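Local coordinates for succinoglycan biosynthesis protein (Bacillus cereus ATCC 14579, PDB 3B55), which binds a calcium ion and belongs to the erythromycin esterase family, so it may be a hydrolase, although its substrate and reaction are not established, at residues K312-S317 / A324-A329; G308-T313 / Y336-T341; K282-M287 / F318-V323; A75-L80 / E330-R335. The protein carries 1 engineered substitution. All coordinates share one frame; numbering follows the deposited sequence.

Contact 1: residues K312-S317 / A324-A329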
loop_
_atom_site.group_PDB
_atom_site.type_symbol
_atom_site.label_atom_id
_atom_site.label_comp_id
_atom_site.label_asym_id
_atom_site.label_seq_id
_atom_site.Cartn_x
_atom_site.Cartn_y
_atom_site.Cartn_z
ATOM N N LYS A 312 2.528 -8.368 -8.937
ATOM C CA LYS A 312 1.476 -9.108 -9.627
ATOM C C LYS A 312 1.537 -10.595 -9.325
ATOM O O LYS A 312 0.657 -11.353 -9.732
ATOM C CB LYS A 312 1.548 -8.866 -11.134
ATOM C CG LYS A 312 1.258 -7.423 -11.553
ATOM C CD LYS A 312 1.382 -7.276 -13.072
ATOM C CE LYS A 312 1.280 -5.833 -13.532
ATOM N NZ LYS A 312 -0.096 -5.276 -13.494
ATOM N N THR A 313 2.585 -11.012 -8.621
ATOM C CA THR A 313 2.735 -12.406 -8.232
ATOM C C THR A 313 2.971 -12.393 -6.735
ATOM O O THR A 313 3.323 -11.356 -6.172
ATOM C CB THR A 313 3.920 -13.088 -8.936
ATOM O OG1 THR A 313 5.128 -12.372 -8.645
ATOM C CG2 THR A 313 3.695 -13.118 -10.439
ATOM N N ASN A 314 2.770 -13.544 -6.101
ATOM C CA ASN A 314 2.916 -13.689 -4.656
ATOM C C ASN A 314 4.341 -13.969 -4.192
ATOM O O ASN A 314 4.816 -15.088 -4.309
ATOM C CB ASN A 314 1.987 -14.813 -4.177
ATOM C CG ASN A 314 1.815 -14.842 -2.661
ATOM O OD1 ASN A 314 0.985 -15.595 -2.136
ATOM N ND2 ASN A 314 2.584 -14.023 -1.955
HETATM N N MSE A 315 5.015 -12.955 -3.658
HETATM C CA MSE A 315 6.381 -13.138 -3.167
HETATM C C MSE A 315 6.369 -13.306 -1.646
HETATM O O MSE A 315 7.406 -13.525 -1.029
HETATM C CB MSE A 315 7.269 -11.947 -3.561
HETATM C CG MSE A 315 6.928 -10.627 -2.898
HETATM SE SE MSE A 315 8.241 -9.244 -3.299
HETATM C CE MSE A 315 7.482 -8.569 -4.926
ATOM N N LEU A 316 5.175 -13.214 -1.063
ATOM C CA LEU A 316 4.964 -13.354 0.376
ATOM C C LEU A 316 4.267 -14.683 0.654
ATOM O O LEU A 316 3.632 -14.862 1.700
ATOM C CB LEU A 316 4.075 -12.214 0.890
ATOM C CG LEU A 316 4.671 -10.914 1.437
ATOM C CD1 LEU A 316 6.108 -10.717 0.998
ATOM C CD2 LEU A 316 3.796 -9.764 0.977
ATOM N N SER A 317 4.389 -15.614 -0.282
ATOM C CA SER A 317 3.743 -16.911 -0.144
ATOM C C SER A 317 4.057 -17.667 1.153
ATOM O O SER A 317 3.373 -18.638 1.475
ATOM C CB SER A 317 4.067 -17.790 -1.362
ATOM O OG SER A 317 5.456 -17.802 -1.638
ATOM N N ALA A 324 -2.801 -8.615 -2.463
ATOM C CA ALA A 324 -3.598 -7.581 -3.112
ATOM C C ALA A 324 -3.264 -7.371 -4.579
ATOM O O ALA A 324 -4.161 -7.211 -5.406
ATOM C CB ALA A 324 -3.452 -6.268 -2.352
ATOM N N GLY A 325 -1.970 -7.367 -4.887
ATOM C CA GLY A 325 -1.505 -7.164 -6.247
ATOM C C GLY A 325 -1.984 -8.195 -7.247
ATOM O O GLY A 325 -2.106 -7.891 -8.432
ATOM N N GLN A 326 -2.242 -9.421 -6.800
ATOM C CA GLN A 326 -2.726 -10.442 -7.724
ATOM C C GLN A 326 -4.199 -10.210 -8.050
ATOM O O GLN A 326 -4.634 -10.443 -9.180
ATOM C CB GLN A 326 -2.545 -11.837 -7.133
ATOM C CG GLN A 326 -1.096 -12.262 -7.032
ATOM C CD GLN A 326 -0.929 -13.501 -6.194
ATOM O OE1 GLN A 326 -0.838 -14.609 -6.716
ATOM N NE2 GLN A 326 -0.916 -13.323 -4.880
ATOM N N HIS A 327 -4.956 -9.742 -7.058
ATOM C CA HIS A 327 -6.379 -9.473 -7.248
ATOM C C HIS A 327 -6.504 -8.274 -8.167
ATOM O O HIS A 327 -7.358 -8.241 -9.039
ATOM C CB HIS A 327 -7.064 -9.151 -5.913
ATOM C CG HIS A 327 -6.856 -10.185 -4.852
ATOM N ND1 HIS A 327 -7.199 -11.509 -5.022
ATOM C CD2 HIS A 327 -6.384 -10.077 -3.586
ATOM C CE1 HIS A 327 -6.952 -12.171 -3.905
ATOM N NE2 HIS A 327 -6.459 -11.325 -3.018
ATOM N N LEU A 328 -5.649 -7.277 -7.952
ATOM C CA LEU A 328 -5.673 -6.078 -8.778
ATOM C C LEU A 328 -5.342 -6.387 -10.240
ATOM O O LEU A 328 -6.085 -5.991 -11.135
ATOM C CB LEU A 328 -4.701 -5.037 -8.229
ATOM C CG LEU A 328 -5.144 -4.355 -6.934
ATOM C CD1 LEU A 328 -3.975 -3.597 -6.320
ATOM C CD2 LEU A 328 -6.311 -3.432 -7.219
ATOM N N ALA A 329 -4.237 -7.087 -10.487
ATOM C CA ALA A 329 -3.864 -7.432 -11.860
ATOM C C ALA A 329 -4.975 -8.258 -12.509
ATOM O O ALA A 329 -5.332 -8.048 -13.670
ATOM C CB ALA A 329 -2.562 -8.227 -11.873
#

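Contact 2: residues G308-T313 / Y336-T341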
loop_
_atom_site.group_PDB
_atom_site.type_symbol
_atom_site.label_atom_id
_atom_site.label_comp_id
_atom_site.label_asym_id
_atom_site.label_seq_id
_atom_site.Cartn_x
_atom_site.Cartn_y
_atom_site.Cartn_z
ATOM N N GLY A 308 5.593 -6.624 -1.662
ATOM C CA GLY A 308 4.785 -7.826 -1.577
ATOM C C GLY A 308 3.284 -7.640 -1.721
ATOM O O GLY A 308 2.572 -8.602 -2.025
ATOM N N HIS A 309 2.792 -6.422 -1.510
ATOM C CA HIS A 309 1.362 -6.178 -1.622
ATOM C C HIS A 309 0.926 -5.566 -2.956
ATOM O O HIS A 309 -0.272 -5.478 -3.231
ATOM C CB HIS A 309 0.877 -5.305 -0.456
ATOM C CG HIS A 309 0.977 -5.973 0.883
ATOM N ND1 HIS A 309 0.343 -7.163 1.172
ATOM C CD2 HIS A 309 1.628 -5.610 2.016
ATOM C CE1 HIS A 309 0.598 -7.503 2.423
ATOM N NE2 HIS A 309 1.375 -6.577 2.958
ATOM N N VAL A 310 1.886 -5.147 -3.780
ATOM C CA VAL A 310 1.560 -4.574 -5.089
ATOM C C VAL A 310 2.103 -5.399 -6.253
ATOM O O VAL A 310 1.766 -5.128 -7.410
ATOM C CB VAL A 310 2.082 -3.111 -5.258
ATOM C CG1 VAL A 310 1.409 -2.190 -4.251
ATOM C CG2 VAL A 310 3.593 -3.065 -5.100
ATOM N N SER A 311 2.942 -6.391 -5.964
ATOM C CA SER A 311 3.499 -7.225 -7.024
ATOM C C SER A 311 2.370 -8.015 -7.665
ATOM O O SER A 311 1.357 -8.290 -7.024
ATOM C CB SER A 311 4.570 -8.172 -6.469
ATOM O OG SER A 311 4.111 -8.889 -5.338
ATOM N N LYS A 312 2.528 -8.368 -8.937
ATOM C CA LYS A 312 1.476 -9.108 -9.627
ATOM C C LYS A 312 1.537 -10.595 -9.325
ATOM O O LYS A 312 0.657 -11.353 -9.732
ATOM C CB LYS A 312 1.548 -8.866 -11.134
ATOM C CG LYS A 312 1.258 -7.423 -11.553
ATOM C CD LYS A 312 1.382 -7.276 -13.072
ATOM C CE LYS A 312 1.280 -5.833 -13.532
ATOM N NZ LYS A 312 -0.096 -5.276 -13.494
ATOM N N THR A 313 2.585 -11.012 -8.621
ATOM C CA THR A 313 2.735 -12.406 -8.232
ATOM C C THR A 313 2.971 -12.393 -6.735
ATOM O O THR A 313 3.323 -11.356 -6.172
ATOM C CB THR A 313 3.920 -13.088 -8.936
ATOM O OG1 THR A 313 5.128 -12.372 -8.645
ATOM C CG2 THR A 313 3.695 -13.118 -10.439
ATOM N N TYR A 336 -3.893 -1.918 -14.619
ATOM C CA TYR A 336 -3.101 -1.839 -13.397
ATOM C C TYR A 336 -1.638 -1.958 -13.788
ATOM O O TYR A 336 -1.256 -2.915 -14.454
ATOM C CB TYR A 336 -3.449 -2.981 -12.439
ATOM C CG TYR A 336 -2.574 -3.046 -11.201
ATOM C CD1 TYR A 336 -2.444 -1.945 -10.358
ATOM C CD2 TYR A 336 -1.882 -4.213 -10.871
ATOM C CE1 TYR A 336 -1.657 -1.999 -9.220
ATOM C CE2 TYR A 336 -1.083 -4.275 -9.731
ATOM C CZ TYR A 336 -0.977 -3.162 -8.911
ATOM O OH TYR A 336 -0.198 -3.207 -7.780
ATOM N N VAL A 337 -0.832 -0.977 -13.396
ATOM C CA VAL A 337 0.596 -1.001 -13.681
ATOM C C VAL A 337 1.272 -1.154 -12.332
ATOM O O VAL A 337 0.929 -0.463 -11.377
ATOM C CB VAL A 337 1.085 0.302 -14.356
ATOM C CG1 VAL A 337 2.605 0.344 -14.350
ATOM C CG2 VAL A 337 0.581 0.361 -15.787
ATOM N N SER A 338 2.226 -2.072 -12.246
ATOM C CA SER A 338 2.917 -2.315 -10.987
ATOM C C SER A 338 4.380 -1.906 -11.034
ATOM O O SER A 338 5.160 -2.417 -11.840
ATOM C CB SER A 338 2.805 -3.801 -10.617
ATOM O OG SER A 338 3.536 -4.101 -9.447
ATOM N N ILE A 339 4.742 -0.977 -10.163
ATOM C CA ILE A 339 6.112 -0.500 -10.077
ATOM C C ILE A 339 6.713 -0.957 -8.758
ATOM O O ILE A 339 6.136 -0.729 -7.697
ATOM C CB ILE A 339 6.179 1.034 -10.130
ATOM C CG1 ILE A 339 5.638 1.527 -11.472
ATOM C CG2 ILE A 339 7.616 1.497 -9.932
ATOM C CD1 ILE A 339 5.536 3.032 -11.586
ATOM N N GLY A 340 7.869 -1.609 -8.821
ATOM C CA GLY A 340 8.506 -2.066 -7.600
ATOM C C GLY A 340 9.870 -1.430 -7.439
ATOM O O GLY A 340 10.472 -1.007 -8.421
ATOM N N THR A 341 10.349 -1.342 -6.201
ATOM C CA THR A 341 11.671 -0.772 -5.934
ATOM C C THR A 341 12.586 -1.899 -5.500
ATOM O O THR A 341 12.120 -2.916 -4.978
ATOM C CB THR A 341 11.636 0.306 -4.818
ATOM O OG1 THR A 341 10.818 -0.138 -3.727
ATOM C CG2 THR A 341 11.098 1.621 -5.370
#

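Contact 3: residues K282-M287 / F318-V323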
loop_
_atom_site.group_PDB
_atom_site.type_symbol
_atom_site.label_atom_id
_atom_site.label_comp_id
_atom_site.label_asym_id
_atom_site.label_seq_id
_atom_site.Cartn_x
_atom_site.Cartn_y
_atom_site.Cartn_z
ATOM N N LYS A 282 -7.925 -13.171 3.485
ATOM C CA LYS A 282 -8.941 -12.156 3.706
ATOM C C LYS A 282 -8.302 -10.790 3.903
ATOM O O LYS A 282 -8.875 -9.778 3.507
ATOM C CB LYS A 282 -9.795 -12.490 4.936
ATOM C CG LYS A 282 -10.657 -13.740 4.798
ATOM C CD LYS A 282 -11.660 -13.820 5.943
ATOM C CE LYS A 282 -12.369 -15.163 6.016
ATOM N NZ LYS A 282 -11.520 -16.208 6.653
ATOM N N HIS A 283 -7.119 -10.755 4.512
ATOM C CA HIS A 283 -6.460 -9.478 4.739
ATOM C C HIS A 283 -6.221 -8.753 3.425
ATOM O O HIS A 283 -6.663 -7.621 3.257
ATOM C CB HIS A 283 -5.118 -9.644 5.457
ATOM C CG HIS A 283 -4.420 -8.342 5.730
ATOM N ND1 HIS A 283 -3.078 -8.147 5.475
ATOM C CD2 HIS A 283 -4.885 -7.164 6.212
ATOM C CE1 HIS A 283 -2.749 -6.904 5.783
ATOM N NE2 HIS A 283 -3.827 -6.286 6.231
ATOM N N ASP A 284 -5.546 -9.401 2.481
ATOM C CA ASP A 284 -5.265 -8.732 1.217
ATOM C C ASP A 284 -6.450 -8.647 0.268
ATOM O O ASP A 284 -6.429 -7.862 -0.672
ATOM C CB ASP A 284 -4.053 -9.361 0.533
ATOM C CG ASP A 284 -2.750 -8.658 0.914
ATOM O OD1 ASP A 284 -2.643 -8.195 2.074
ATOM O OD2 ASP A 284 -1.831 -8.557 0.065
ATOM N N ILE A 285 -7.476 -9.457 0.499
ATOM C CA ILE A 285 -8.656 -9.363 -0.337
ATOM C C ILE A 285 -9.245 -7.989 0.022
ATOM O O ILE A 285 -9.592 -7.205 -0.853
ATOM C CB ILE A 285 -9.667 -10.493 -0.028
ATOM C CG1 ILE A 285 -9.267 -11.746 -0.813
ATOM C CG2 ILE A 285 -11.085 -10.048 -0.363
ATOM C CD1 ILE A 285 -10.237 -12.901 -0.675
ATOM N N ALA A 286 -9.310 -7.697 1.319
ATOM C CA ALA A 286 -9.837 -6.427 1.808
ATOM C C ALA A 286 -9.027 -5.228 1.294
ATOM O O ALA A 286 -9.606 -4.246 0.830
ATOM C CB ALA A 286 -9.852 -6.425 3.344
HETATM N N MSE A 287 -7.701 -5.293 1.393
HETATM C CA MSE A 287 -6.858 -4.191 0.918
HETATM C C MSE A 287 -7.111 -3.959 -0.566
HETATM O O MSE A 287 -7.146 -2.820 -1.034
HETATM C CB MSE A 287 -5.368 -4.493 1.136
HETATM C CG MSE A 287 -4.969 -4.689 2.596
HETATM SE SE MSE A 287 -3.232 -3.907 3.037
HETATM C CE MSE A 287 -2.082 -5.217 2.208
ATOM N N PHE A 318 5.068 -17.241 1.907
ATOM C CA PHE A 318 5.359 -17.963 3.139
ATOM C C PHE A 318 4.278 -17.734 4.199
ATOM O O PHE A 318 4.251 -18.422 5.218
ATOM C CB PHE A 318 6.753 -17.620 3.694
ATOM C CG PHE A 318 6.844 -16.283 4.369
ATOM C CD1 PHE A 318 6.936 -15.115 3.622
ATOM C CD2 PHE A 318 6.870 -16.198 5.761
ATOM C CE1 PHE A 318 7.050 -13.872 4.247
ATOM C CE2 PHE A 318 6.982 -14.960 6.400
ATOM C CZ PHE A 318 7.076 -13.793 5.638
ATOM N N ILE A 319 3.389 -16.771 3.957
ATOM C CA ILE A 319 2.280 -16.483 4.872
ATOM C C ILE A 319 0.975 -16.205 4.123
ATOM O O ILE A 319 -0.094 -16.623 4.563
ATOM C CB ILE A 319 2.561 -15.275 5.806
ATOM C CG1 ILE A 319 3.389 -14.206 5.087
ATOM C CG2 ILE A 319 3.244 -15.760 7.072
ATOM C CD1 ILE A 319 3.657 -12.965 5.931
ATOM N N TYR A 320 1.061 -15.514 2.989
ATOM C CA TYR A 320 -0.123 -15.177 2.196
ATOM C C TYR A 320 -0.439 -16.164 1.082
ATOM O O TYR A 320 0.453 -16.605 0.354
ATOM C CB TYR A 320 0.047 -13.788 1.569
ATOM C CG TYR A 320 -0.172 -12.626 2.512
ATOM C CD1 TYR A 320 -1.450 -12.097 2.716
ATOM C CD2 TYR A 320 0.893 -12.063 3.212
ATOM C CE1 TYR A 320 -1.659 -11.029 3.593
ATOM C CE2 TYR A 320 0.695 -11.000 4.097
ATOM C CZ TYR A 320 -0.583 -10.486 4.281
ATOM O OH TYR A 320 -0.779 -9.430 5.148
ATOM N N PRO A 321 -1.718 -16.543 0.948
ATOM C CA PRO A 321 -2.123 -17.479 -0.103
ATOM C C PRO A 321 -2.157 -16.682 -1.409
ATOM O O PRO A 321 -1.831 -17.192 -2.485
ATOM C CB PRO A 321 -3.519 -17.916 0.342
ATOM C CG PRO A 321 -3.486 -17.708 1.841
ATOM C CD PRO A 321 -2.789 -16.385 1.943
ATOM N N LYS A 322 -2.571 -15.422 -1.280
ATOM C CA LYS A 322 -2.662 -14.474 -2.386
ATOM C C LYS A 322 -2.498 -13.073 -1.807
ATOM O O LYS A 322 -2.865 -12.828 -0.653
ATOM C CB LYS A 322 -4.024 -14.555 -3.076
ATOM C CG LYS A 322 -4.340 -15.897 -3.733
ATOM C CD LYS A 322 -5.608 -15.803 -4.587
ATOM C CE LYS A 322 -5.327 -15.225 -5.975
ATOM N NZ LYS A 322 -6.069 -13.963 -6.272
ATOM N N VAL A 323 -1.961 -12.158 -2.608
ATOM C CA VAL A 323 -1.754 -10.780 -2.180
ATOM C C VAL A 323 -2.579 -9.805 -3.014
ATOM O O VAL A 323 -2.993 -10.118 -4.128
ATOM C CB VAL A 323 -0.272 -10.385 -2.269
ATOM C CG1 VAL A 323 0.492 -10.973 -1.084
ATOM C CG2 VAL A 323 0.308 -10.874 -3.568
#

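Contact 4: residues A75-L80 / E330-R335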
loop_
_atom_site.group_PDB
_atom_site.type_symbol
_atom_site.label_atom_id
_atom_site.label_comp_id
_atom_site.label_asym_id
_atom_site.label_seq_id
_atom_site.Cartn_x
_atom_site.Cartn_y
_atom_site.Cartn_z
ATOM N N ALA A 75 -2.982 3.658 -17.738
ATOM C CA ALA A 75 -3.359 2.854 -16.575
ATOM C C ALA A 75 -4.177 3.691 -15.597
ATOM O O ALA A 75 -3.899 4.876 -15.396
ATOM C CB ALA A 75 -2.120 2.322 -15.873
ATOM N N SER A 76 -5.174 3.063 -14.982
ATOM C CA SER A 76 -6.058 3.734 -14.025
ATOM C C SER A 76 -5.546 3.632 -12.594
ATOM O O SER A 76 -5.907 4.431 -11.727
ATOM C CB SER A 76 -7.444 3.092 -14.060
ATOM O OG SER A 76 -7.878 2.951 -15.394
ATOM N N ILE A 77 -4.712 2.635 -12.346
ATOM C CA ILE A 77 -4.207 2.411 -11.008
ATOM C C ILE A 77 -2.801 1.849 -11.094
ATOM O O ILE A 77 -2.545 0.868 -11.791
ATOM C CB ILE A 77 -5.181 1.475 -10.257
ATOM C CG1 ILE A 77 -4.594 1.034 -8.919
ATOM C CG2 ILE A 77 -5.554 0.299 -11.151
ATOM C CD1 ILE A 77 -5.610 0.310 -8.050
ATOM N N VAL A 78 -1.887 2.516 -10.398
ATOM C CA VAL A 78 -0.476 2.159 -10.391
ATOM C C VAL A 78 0.019 1.761 -9.009
ATOM O O VAL A 78 -0.050 2.550 -8.063
ATOM C CB VAL A 78 0.377 3.356 -10.901
ATOM C CG1 VAL A 78 1.868 3.080 -10.709
ATOM C CG2 VAL A 78 0.062 3.621 -12.364
ATOM N N GLY A 79 0.517 0.531 -8.906
ATOM C CA GLY A 79 1.042 0.042 -7.645
ATOM C C GLY A 79 2.467 0.557 -7.513
ATOM O O GLY A 79 3.254 0.441 -8.454
ATOM N N LEU A 80 2.805 1.131 -6.362
ATOM C CA LEU A 80 4.145 1.666 -6.141
ATOM C C LEU A 80 4.696 1.013 -4.881
ATOM O O LEU A 80 4.434 1.466 -3.765
ATOM C CB LEU A 80 4.068 3.194 -6.000
ATOM C CG LEU A 80 5.342 4.047 -5.993
ATOM C CD1 LEU A 80 6.200 3.720 -7.217
ATOM C CD2 LEU A 80 4.951 5.544 -5.993
ATOM N N GLU A 330 -5.516 -9.191 -11.733
ATOM C CA GLU A 330 -6.581 -10.079 -12.174
ATOM C C GLU A 330 -7.856 -9.327 -12.567
ATOM O O GLU A 330 -8.554 -9.712 -13.505
ATOM C CB GLU A 330 -6.870 -11.098 -11.058
ATOM C CG GLU A 330 -8.071 -12.008 -11.282
ATOM C CD GLU A 330 -8.091 -13.167 -10.296
ATOM O OE1 GLU A 330 -7.719 -12.956 -9.117
ATOM O OE2 GLU A 330 -8.483 -14.284 -10.698
ATOM N N TYR A 331 -8.162 -8.248 -11.861
ATOM C CA TYR A 331 -9.362 -7.492 -12.190
ATOM C C TYR A 331 -9.103 -6.396 -13.223
ATOM O O TYR A 331 -9.903 -6.193 -14.134
ATOM C CB TYR A 331 -9.968 -6.886 -10.921
ATOM C CG TYR A 331 -11.183 -6.023 -11.170
ATOM C CD1 TYR A 331 -11.048 -4.680 -11.504
ATOM C CD2 TYR A 331 -12.471 -6.557 -11.088
ATOM C CE1 TYR A 331 -12.159 -3.880 -11.753
ATOM C CE2 TYR A 331 -13.595 -5.767 -11.334
ATOM C CZ TYR A 331 -13.430 -4.426 -11.667
ATOM O OH TYR A 331 -14.527 -3.632 -11.925
ATOM N N TYR A 332 -7.978 -5.701 -13.102
ATOM C CA TYR A 332 -7.682 -4.619 -14.036
ATOM C C TYR A 332 -6.951 -4.995 -15.313
ATOM O O TYR A 332 -7.130 -4.350 -16.347
ATOM C CB TYR A 332 -6.910 -3.499 -13.328
ATOM C CG TYR A 332 -7.755 -2.697 -12.363
ATOM C CD1 TYR A 332 -7.774 -2.995 -11.001
ATOM C CD2 TYR A 332 -8.559 -1.658 -12.821
ATOM C CE1 TYR A 332 -8.574 -2.272 -10.119
ATOM C CE2 TYR A 332 -9.365 -0.935 -11.957
ATOM C CZ TYR A 332 -9.370 -1.246 -10.611
ATOM O OH TYR A 332 -10.191 -0.539 -9.768
ATOM N N GLY A 333 -6.131 -6.032 -15.261
ATOM C CA GLY A 333 -5.412 -6.403 -16.462
ATOM C C GLY A 333 -4.426 -5.305 -16.809
ATOM O O GLY A 333 -3.646 -4.886 -15.958
ATOM N N LYS A 334 -4.466 -4.811 -18.043
ATOM C CA LYS A 334 -3.534 -3.770 -18.446
ATOM C C LYS A 334 -3.855 -2.422 -17.815
ATOM O O LYS A 334 -3.124 -1.457 -18.009
ATOM C CB LYS A 334 -3.508 -3.628 -19.973
ATOM C CG LYS A 334 -4.795 -3.091 -20.556
ATOM C CD LYS A 334 -4.789 -3.148 -22.070
ATOM C CE LYS A 334 -6.082 -2.585 -22.641
ATOM N NZ LYS A 334 -6.157 -2.756 -24.114
ATOM N N ARG A 335 -4.944 -2.341 -17.060
ATOM C CA ARG A 335 -5.272 -1.072 -16.432
ATOM C C ARG A 335 -4.516 -0.856 -15.126
ATOM O O ARG A 335 -4.502 0.248 -14.592
ATOM C CB ARG A 335 -6.782 -0.945 -16.217
ATOM C CG ARG A 335 -7.537 -0.670 -17.520
ATOM C CD ARG A 335 -8.862 0.038 -17.254
ATOM N NE ARG A 335 -9.779 -0.817 -16.510
ATOM C CZ ARG A 335 -10.574 -0.388 -15.538
ATOM N NH1 ARG A 335 -10.556 0.894 -15.188
ATOM N NH2 ARG A 335 -11.386 -1.241 -14.924
#

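Contact 1: residues K312-S317 / A324-A329
Lys312 NZ is the best-held polar atom here, and two groups grip it: it donates a hydrogen bond to the carbonyl oxygen of Tyr336 and makes a long, weak ion pair with Asp428. To reach them the chain passes the flank of helix 324-332. It starts with CG anti to its own carbonyl carbon (chi1 -65°), runs on extended, and bends only at chi4 (-75°). Its CG lies against the methyl of Ala329, Lys312 CG to Ala329 CB being 3.9 Å, and after the bend Lys312 NZ is 4.2 Å from Ala329 CB.

One helical turn earlier, Gln326 reaches across to the loop backbone. Its chain is extended beyond CG, and Gln326 CG comes within 3.3 Å of Lys312 O, a carbon-to-carbonyl approach. Gln326 CG also sits 4.0 Å from Thr313 CA. Its amide group ends over the side chain of Asn314, the two crossing obliquely with their planes 52° apart. Gly325 lets the loop come close, Lys312 CA lying 4.0 Å from Gly325 O. Backbone and side chain thus meet by van der Waals contact alone, with no hydrogen bond between the two segments.

The loop 312-317 is wedged between helix 324-332 and the 418-426 region: Thr313 packs on helix 423-426, Thr313 and Met315 touch Ile421 of strand 418-421, while His327 touches Ile285 and Leu328 touches Tyr288 of helix 278-298.

Contact 2: residues G308-T313 / Y336-T341
Tyr336 and Ser338, two residues apart on strand 336-344, point their side chains from the same side of the strand and converge on one carbonyl, Val310 O. In both, the first torsion sets the group anti to the backbone N (chi1 174° and 176°). The phenol crosses Val310 at about a right angle, and the carbonyl oxygen lies at the ring edge, near its plane. Tyr336 OH donates to Val310 O over 2.8 Å, in the carbonyl plane and on a lone pair. Ser338 OG donates to the same Val310 O over 2.9 Å, but from above the plane, 49° out of it, so the two hydroxyls do not compete for one direction.

Lys312 comes toward Tyr336 tip to tip. Lys312 NZ donates a hydrogen bond to Tyr336 O over 2.8 Å, from above the carbonyl plane. Lys312 NZ is also 3.3 Å from Tyr336 CD2, obliquely placed against the ring, while Lys312 CE rests 3.9 Å from Ser338 CB. Next door, Ser311 OG bonds Thr313 O at 2.7 Å, nearly along the C=O axis.

Strand 336-344 is an inner strand of the central mixed sheet, between 429-433 and 77-82, and segment 308-313 packs against it. With two hydroxyl donors, the buried Val310 carbonyl is well satisfied. This is consistent with a neutral phenol, and the ammonium, weakly paired with Asp428 as well, would probably polarise the Tyr336 carbonyl.

Contact 3: residues K282-M287 / F318-V323
The N-terminal end of helix 324-332, in this erythromycin esterase-like alpha/beta domain, meets helix 278-298 here, close to the calcium site. The loop 318-323 delivers Val323 to the N-cap position, and the aromatic Tyr320 swings across to helix 278-298.

Tyr320 OH and His283 ND1 are hydrogen-bonded at 2.7 Å, with an angle of 144° and either atom able to donate. The meeting is edge to edge: the hydroxyl lies near the plane of the imidazole at its rim, and ND1 lies in the plane of the phenol ring. The rings cross obliquely, their centroids 5.9 Å apart and their planes at 32°, so neither covers the other. His283 has CG anti to its backbone N (chi1 -179°), which carries the ring out toward the loop; Met287 CG covers one of its faces. The other ring nitrogen, NE2, bonds Asp172, so both nitrogens are engaged, and that carboxylate would probably polarise the imidazole. The His283 side chain lies about 7 Å from the calcium, near the site that includes His85 and Glu113, without touching either residue.

Asp284 ties helix 278-298 to two elements at once: its OD2 accepts bonds from the backbone N of Ala324, at the start of helix 324-332, and from His309, and that helix end would probably stabilise its negative charge. Tyr320 also meets His309 edge-to-face. Asp284 OD1 approaches the phenol obliquely, 3.4 Å from Tyr320 CE1. On the other branch, Asp284 OD2 presses against the N-cap residue, 3.2 Å from Val323 CA and 3.3 Å from Val323 CB.

Contact 4: residues A75-L80 / E330-R335
The Tyr332 ring is sandwiched. Ile77 CG2 sits 3.8 Å above its centre, only 5° off the ring normal, a clean CH-pi contact, and Tyr331 CD1 covers the opposite face at a height of 3.6 Å. At the edge, in the plane of the ring, lies Arg335 NH1. The guanidinium in turn presents one face to Tyr332 CD2, and at its own edge meets Ser76 OG, where Arg335 NH1 makes a weak hydrogen bond of 3.4 Å.

Helix 324-332 forms the crossover of a beta-alpha-beta unit that joins strands 301-306 and 336-344, and strand 77-82 runs parallel between those two in the sheet. The turn after the helix therefore lands on the start of that middle strand. Gly333 leaves the helix with positive phi, and Arg335 N bonds back to Tyr332 O.

Arg335 O then takes two backbone donors: Ser76 N at 2.9 Å, in the carbonyl plane on a lone pair, and Ile77 N at 3.3 Å, nearly along the C=O axis. Ala75 CB packs beside it, 3.4 Å from Arg335 O. Glu295 of helix 278-298 holds the Tyr332 hydroxyl and pairs weakly with Arg335 NH1.

How the contacts relate
Contacts 1 and 2 lie 7 Å apart between centres and share Lys312. Contact 3 joins them through Asp284 OD2, which is 2.7 Å from Ala324 N of contact 1 and 2.8 Å from His309 ND1 of contact 2. Contact 4 lies at the far end of helix 324-332 from contact 3, about 18 Å away between centres, linked to it by a long, weak ion pair of Lys322 with Glu330. Contacts 2 and 4 meet in the sheet, where Val337 O is 2.7 Å from Gly79 N. Calcium lies nearest contact 3: about 7 Å from the side chain of His283, 10 Å from that of Val310 and 13 Å from that of Asn314.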